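Local coordinates for monalysin (PDB 4MKO), which forms beta-barrel pores in host membranes, lysing cells and contributing to the intestinal damage and death that Pseudomonas entomophila causes in Drosophila, at residues E211-G216 with G220-D225; L75-T80 with R185-V190. All blocks are in the same frame, centred on the assembly; numbering follows the deposited sequence. Where two conformers were deposited one is given.

Overall arrangement
Contacts 1 and 2 lie on opposite sides of the chain's centre, their centres about 32 Å apart and their nearest atoms about 20 Å apart. Contact 1 is local and partly buried: a short hairpin after helix 201-211 and the loop following it meet through one backbone bond and three aromatic rings. Contact 2 is long-range and buried, joining strand 72-81 of the inferred pore-forming region to strand 173-191; here a tyrosine-arginine bond carries the meeting and the two strands are not paired with each other. Elements differ, yet side chains from both reach strands 46-67 and 136-151 of the aerolysin-like fold, which back stacked rings in contact 1 and a polar cluster in contact 2.

Contact 1: E211-G216 with G220-D225; sequences ENYNPG and GHFSFD
The carbonyl oxygen of N212 is gripped twice from across a short beta hairpin. H221 N donates a hydrogen bond to N212 O (3.1 Å, 162° at the hydrogen), and G220 CA adds a CA-H...O contact to N212 O at 3.3 Å. The first lies beside the antiparallel non-hydrogen-bonded pair Y213-G220; the second comes from the glycine of that pair. Past the hairpin, the chain following strand 219-220 folds back so that Y213, F222 and F224 form an aromatic cluster. With CG opposite its backbone N, the Y213 ring reaches the F222 ring in an offset stack, planes only 9° apart and centroids separated by 4.5 Å. The overlap is partial: F222 CE1 rides over the CD1 rim of Y213, and F222 CZ comes to 3.5 Å from Y213 CG. F224 approaches the same face of Y213 nearer its hydroxyl end, turned to 75° in an offset edge-to-face arrangement, with F224 CD1 3.4 Å from Y213 OH. F222 O meets the edge of the Y213 ring near its plane, 3.4 Å from Y213 CD1; this buried oxygen has no polar partner in the model. The Y213 hydroxyl is hydrogen-bonded to N218 OD1, which also accepts a bond from F224 N, so the turn residue ties Y213 to the following loop. The cluster rests on the main sheet: F222 packs on V55 of strand 46-67, A148 of strand 136-151 and V208 of helix 201-211, while F224 touches Y51 and A148. K166 NZ of strand 165-170 donates a hydrogen bond to Y213 O, and the H221 ring stacks on W31 of strand 29-43.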
# COMPACT_ATOMS: atom_id res chain seq x y z
N GLU A 211 -15.16 2.08 5.08
CA GLU A 211 -15.60 2.77 6.29
C GLU A 211 -15.09 4.21 6.44
O GLU A 211 -15.81 5.02 7.00
CB GLU A 211 -15.28 1.93 7.54
CG GLU A 211 -16.03 0.61 7.52
CD GLU A 211 -15.83 -0.40 8.64
OE1 GLU A 211 -15.27 -0.03 9.70
OE2 GLU A 211 -16.26 -1.56 8.46
N ASN A 212 -13.88 4.53 5.94
CA ASN A 212 -13.26 5.85 6.13
C ASN A 212 -13.15 6.78 4.92
O ASN A 212 -12.58 7.87 5.05
CB ASN A 212 -11.88 5.71 6.71
CG ASN A 212 -11.93 5.59 8.18
OD1 ASN A 212 -12.14 6.59 8.88
ND2 ASN A 212 -11.79 4.37 8.68
N TYR A 213 -13.59 6.36 3.77
CA TYR A 213 -13.56 7.28 2.66
C TYR A 213 -14.97 7.36 2.13
O TYR A 213 -15.65 6.35 2.02
CB TYR A 213 -12.55 6.91 1.57
CG TYR A 213 -12.57 7.90 0.43
CD1 TYR A 213 -12.15 9.22 0.62
CD2 TYR A 213 -13.08 7.55 -0.81
CE1 TYR A 213 -12.24 10.16 -0.41
CE2 TYR A 213 -13.15 8.48 -1.86
CZ TYR A 213 -12.74 9.79 -1.64
OH TYR A 213 -12.85 10.70 -2.66
N ASN A 214 -15.38 8.57 1.81
CA ASN A 214 -16.70 8.86 1.31
C ASN A 214 -16.54 9.57 -0.05
O ASN A 214 -16.23 10.77 -0.06
CB ASN A 214 -17.43 9.75 2.33
CG ASN A 214 -18.88 9.98 2.02
OD1 ASN A 214 -19.29 9.98 0.87
ND2 ASN A 214 -19.67 10.22 3.06
N PRO A 215 -16.72 8.86 -1.19
CA PRO A 215 -16.53 9.51 -2.51
C PRO A 215 -17.52 10.64 -2.72
O PRO A 215 -17.21 11.62 -3.41
CB PRO A 215 -16.78 8.38 -3.52
CG PRO A 215 -16.65 7.12 -2.76
CD PRO A 215 -17.06 7.43 -1.35
N GLY A 216 -18.69 10.51 -2.08
CA GLY A 216 -19.76 11.49 -2.16
C GLY A 216 -19.35 12.90 -1.81
O GLY A 216 -19.73 13.84 -2.50
N GLY A 220 -13.37 12.10 4.59
CA GLY A 220 -13.17 11.06 5.57
C GLY A 220 -11.78 11.30 6.11
O GLY A 220 -11.40 12.45 6.38
N HIS A 221 -10.97 10.25 6.14
CA HIS A 221 -9.61 10.35 6.62
C HIS A 221 -8.62 10.88 5.57
O HIS A 221 -7.47 11.17 5.89
CB HIS A 221 -9.17 9.01 7.20
CG HIS A 221 -8.34 9.16 8.43
ND1 HIS A 221 -7.07 9.70 8.38
CD2 HIS A 221 -8.64 8.84 9.71
CE1 HIS A 221 -6.63 9.69 9.62
NE2 HIS A 221 -7.53 9.19 10.46
N PHE A 222 -9.06 10.99 4.31
CA PHE A 222 -8.24 11.54 3.22
C PHE A 222 -9.17 12.08 2.15
O PHE A 222 -10.34 11.69 2.08
CB PHE A 222 -7.29 10.48 2.61
CG PHE A 222 -7.96 9.35 1.85
CD1 PHE A 222 -8.22 9.46 0.49
CD2 PHE A 222 -8.29 8.16 2.49
CE1 PHE A 222 -8.82 8.41 -0.22
CE2 PHE A 222 -8.88 7.10 1.78
CZ PHE A 222 -9.15 7.24 0.43
N SER A 223 -8.60 12.93 1.28
CA SER A 223 -9.30 13.51 0.14
C SER A 223 -8.38 13.47 -1.07
O SER A 223 -7.16 13.63 -0.92
CB SER A 223 -9.69 14.96 0.41
OG SER A 223 -10.59 15.10 1.50
N PHE A 224 -8.95 13.28 -2.25
CA PHE A 224 -8.15 13.36 -3.47
C PHE A 224 -7.98 14.84 -3.79
O PHE A 224 -8.89 15.66 -3.54
CB PHE A 224 -8.87 12.72 -4.64
CG PHE A 224 -8.82 11.22 -4.66
CD1 PHE A 224 -9.79 10.47 -4.01
CD2 PHE A 224 -7.80 10.55 -5.33
CE1 PHE A 224 -9.77 9.08 -4.05
CE2 PHE A 224 -7.77 9.15 -5.36
CZ PHE A 224 -8.77 8.42 -4.73
N ASP A 225 -6.83 15.17 -4.37
CA ASP A 225 -6.56 16.53 -4.82
C ASP A 225 -6.78 16.58 -6.36
O ASP A 225 -5.88 16.23 -7.13
CB ASP A 225 -5.15 16.98 -4.42
CG ASP A 225 -4.72 18.30 -5.02
OD1 ASP A 225 -5.61 19.12 -5.42
OD2 ASP A 225 -3.49 18.52 -5.14

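Contact 2: L75-T80 with R185-V190; sequences LSYQLT and RKRVIV. With ACT (acetate ion), chain J.
R187 lays the end of its aliphatic chain across the hydroxyl of Y77, R187 CD standing 3.5 Å from Y77 OH, and bonds to it through NE. In this aerolysin-like fold the two residues sit on strands that are not paired with each other: strand 72-81 forms a hairpin with 124-133 in the inferred pore-forming region, whereas 173-191 runs beside 136-151 in the main sheet. The closest CA atoms, those of L79 and R187, remain 8.3 Å apart, so side chains bridge the gap. R187 NE donates to Y77 OH at 2.9 Å, bent to 149° at the hydrogen, with the oxygen near the guanidinium plane and that plane turned 41° from the tyrosine ring. A bend in the arginine chain (chi2 92°) directs NE to the hydroxyl. T130 OG1 of the hairpin partner strand is hydrogen-bonded to both Y77 OH and R187 NH2, and D128 OD2 makes a weak bond to Y77 OH. R187 is thus tied to both strands, 72-81 and 124-133, and its two bonds, at NE and NH2, limit the rotation of the guanidinium group. I189 CD1 sits over one face of that group, off its centre. Y77 itself rests on E63 of strand 46-67 and I140 of strand 136-151. K186, its CB directed away from strand 72-81, carries NZ to a salt bridge with D17 and to an acetate ion that is likely a crystallisation additive. Nearer the corner at R185, L79 CD1 meets the arginine stem, 4.2 Å from R187 CB.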
# COMPACT_ATOMS: atom_id res chain seq x y z
N LEU A 75 19.47 -16.12 8.55
CA LEU A 75 18.12 -16.49 8.17
C LEU A 75 17.78 -15.98 6.78
O LEU A 75 17.96 -14.80 6.51
CB LEU A 75 17.12 -15.93 9.21
CG LEU A 75 15.70 -16.47 9.11
CD1 LEU A 75 15.61 -17.90 9.68
CD2 LEU A 75 14.75 -15.60 9.87
N SER A 76 17.26 -16.86 5.91
CA SER A 76 16.80 -16.52 4.56
C SER A 76 15.27 -16.52 4.59
O SER A 76 14.66 -17.45 5.14
CB SER A 76 17.28 -17.56 3.54
OG SER A 76 18.63 -17.35 3.18
N TYR A 77 14.66 -15.51 3.98
CA TYR A 77 13.19 -15.42 3.95
C TYR A 77 12.80 -14.74 2.67
O TYR A 77 13.62 -14.05 2.06
CB TYR A 77 12.63 -14.67 5.19
CG TYR A 77 13.39 -13.40 5.52
CD1 TYR A 77 13.05 -12.18 4.92
CD2 TYR A 77 14.49 -13.42 6.37
CE1 TYR A 77 13.76 -11.02 5.20
CE2 TYR A 77 15.23 -12.27 6.62
CZ TYR A 77 14.86 -11.07 6.04
OH TYR A 77 15.61 -9.94 6.32
N GLN A 78 11.54 -14.92 2.26
CA GLN A 78 11.07 -14.34 1.02
C GLN A 78 10.37 -13.02 1.21
O GLN A 78 9.39 -12.94 1.95
CB GLN A 78 10.14 -15.33 0.27
CG GLN A 78 10.81 -16.64 -0.19
CD GLN A 78 12.00 -16.39 -1.09
OE1 GLN A 78 11.85 -15.92 -2.22
NE2 GLN A 78 13.20 -16.64 -0.58
N LEU A 79 10.85 -11.99 0.52
CA LEU A 79 10.16 -10.70 0.46
C LEU A 79 9.63 -10.59 -0.96
O LEU A 79 9.92 -11.45 -1.80
CB LEU A 79 11.11 -9.53 0.78
CG LEU A 79 11.74 -9.49 2.19
CD1 LEU A 79 12.62 -8.26 2.35
CD2 LEU A 79 10.68 -9.50 3.31
N THR A 80 8.82 -9.56 -1.24
CA THR A 80 8.31 -9.35 -2.60
C THR A 80 8.50 -7.92 -3.06
O THR A 80 8.66 -7.00 -2.23
CB THR A 80 6.83 -9.78 -2.72
OG1 THR A 80 6.02 -8.92 -1.92
CG2 THR A 80 6.59 -11.25 -2.35
N ARG A 185 11.11 -1.78 -0.19
CA ARG A 185 12.28 -2.58 0.17
C ARG A 185 12.66 -2.27 1.63
O ARG A 185 13.73 -1.72 1.92
CB ARG A 185 13.44 -2.31 -0.80
CG ARG A 185 14.53 -3.38 -0.68
CD ARG A 185 15.48 -3.43 -1.86
NE ARG A 185 16.15 -2.16 -2.10
CZ ARG A 185 17.34 -1.83 -1.61
NH1 ARG A 185 17.99 -2.66 -0.81
NH2 ARG A 185 17.87 -0.65 -1.91
N LYS A 186 11.74 -2.62 2.55
CA LYS A 186 11.87 -2.37 3.98
C LYS A 186 11.18 -3.49 4.74
O LYS A 186 10.03 -3.84 4.43
CB LYS A 186 11.24 -1.02 4.29
CG LYS A 186 11.62 -0.42 5.61
CD LYS A 186 11.21 1.05 5.69
CE LYS A 186 12.09 1.97 4.87
NZ LYS A 186 11.74 3.39 5.09
N ARG A 187 11.88 -4.06 5.71
CA ARG A 187 11.33 -5.13 6.53
C ARG A 187 11.68 -4.86 7.99
O ARG A 187 12.72 -4.28 8.29
CB ARG A 187 11.84 -6.51 6.07
CG ARG A 187 13.33 -6.77 6.32
CD ARG A 187 13.59 -7.45 7.66
NE ARG A 187 15.03 -7.59 7.92
CZ ARG A 187 15.81 -6.67 8.50
NH1 ARG A 187 15.31 -5.50 8.87
NH2 ARG A 187 17.10 -6.92 8.69
N VAL A 188 10.81 -5.31 8.89
CA VAL A 188 10.93 -5.12 10.33
C VAL A 188 11.02 -6.49 10.97
O VAL A 188 10.26 -7.38 10.60
CB VAL A 188 9.69 -4.34 10.86
CG1 VAL A 188 9.73 -4.16 12.38
CG2 VAL A 188 9.55 -2.98 10.16
N ILE A 189 11.89 -6.64 11.97
CA ILE A 189 11.99 -7.87 12.78
C ILE A 189 11.76 -7.45 14.22
O ILE A 189 12.46 -6.56 14.71
CB ILE A 189 13.33 -8.65 12.60
CG1 ILE A 189 13.62 -8.97 11.11
CG2 ILE A 189 13.28 -9.94 13.43
CD1 ILE A 189 15.01 -9.59 10.86
N VAL A 190 10.76 -8.05 14.90
CA VAL A 190 10.46 -7.72 16.29
C VAL A 190 10.35 -8.99 17.14
O VAL A 190 9.79 -9.98 16.65
CB VAL A 190 9.21 -6.81 16.48
CG1 VAL A 190 9.45 -5.39 15.95
CG2 VAL A 190 7.96 -7.43 15.87
C ACT J . 14.05 5.14 2.49
O ACT J . 13.10 4.94 3.27
OXT ACT J . 13.98 5.82 1.42
CH3 ACT J . 15.39 4.50 2.86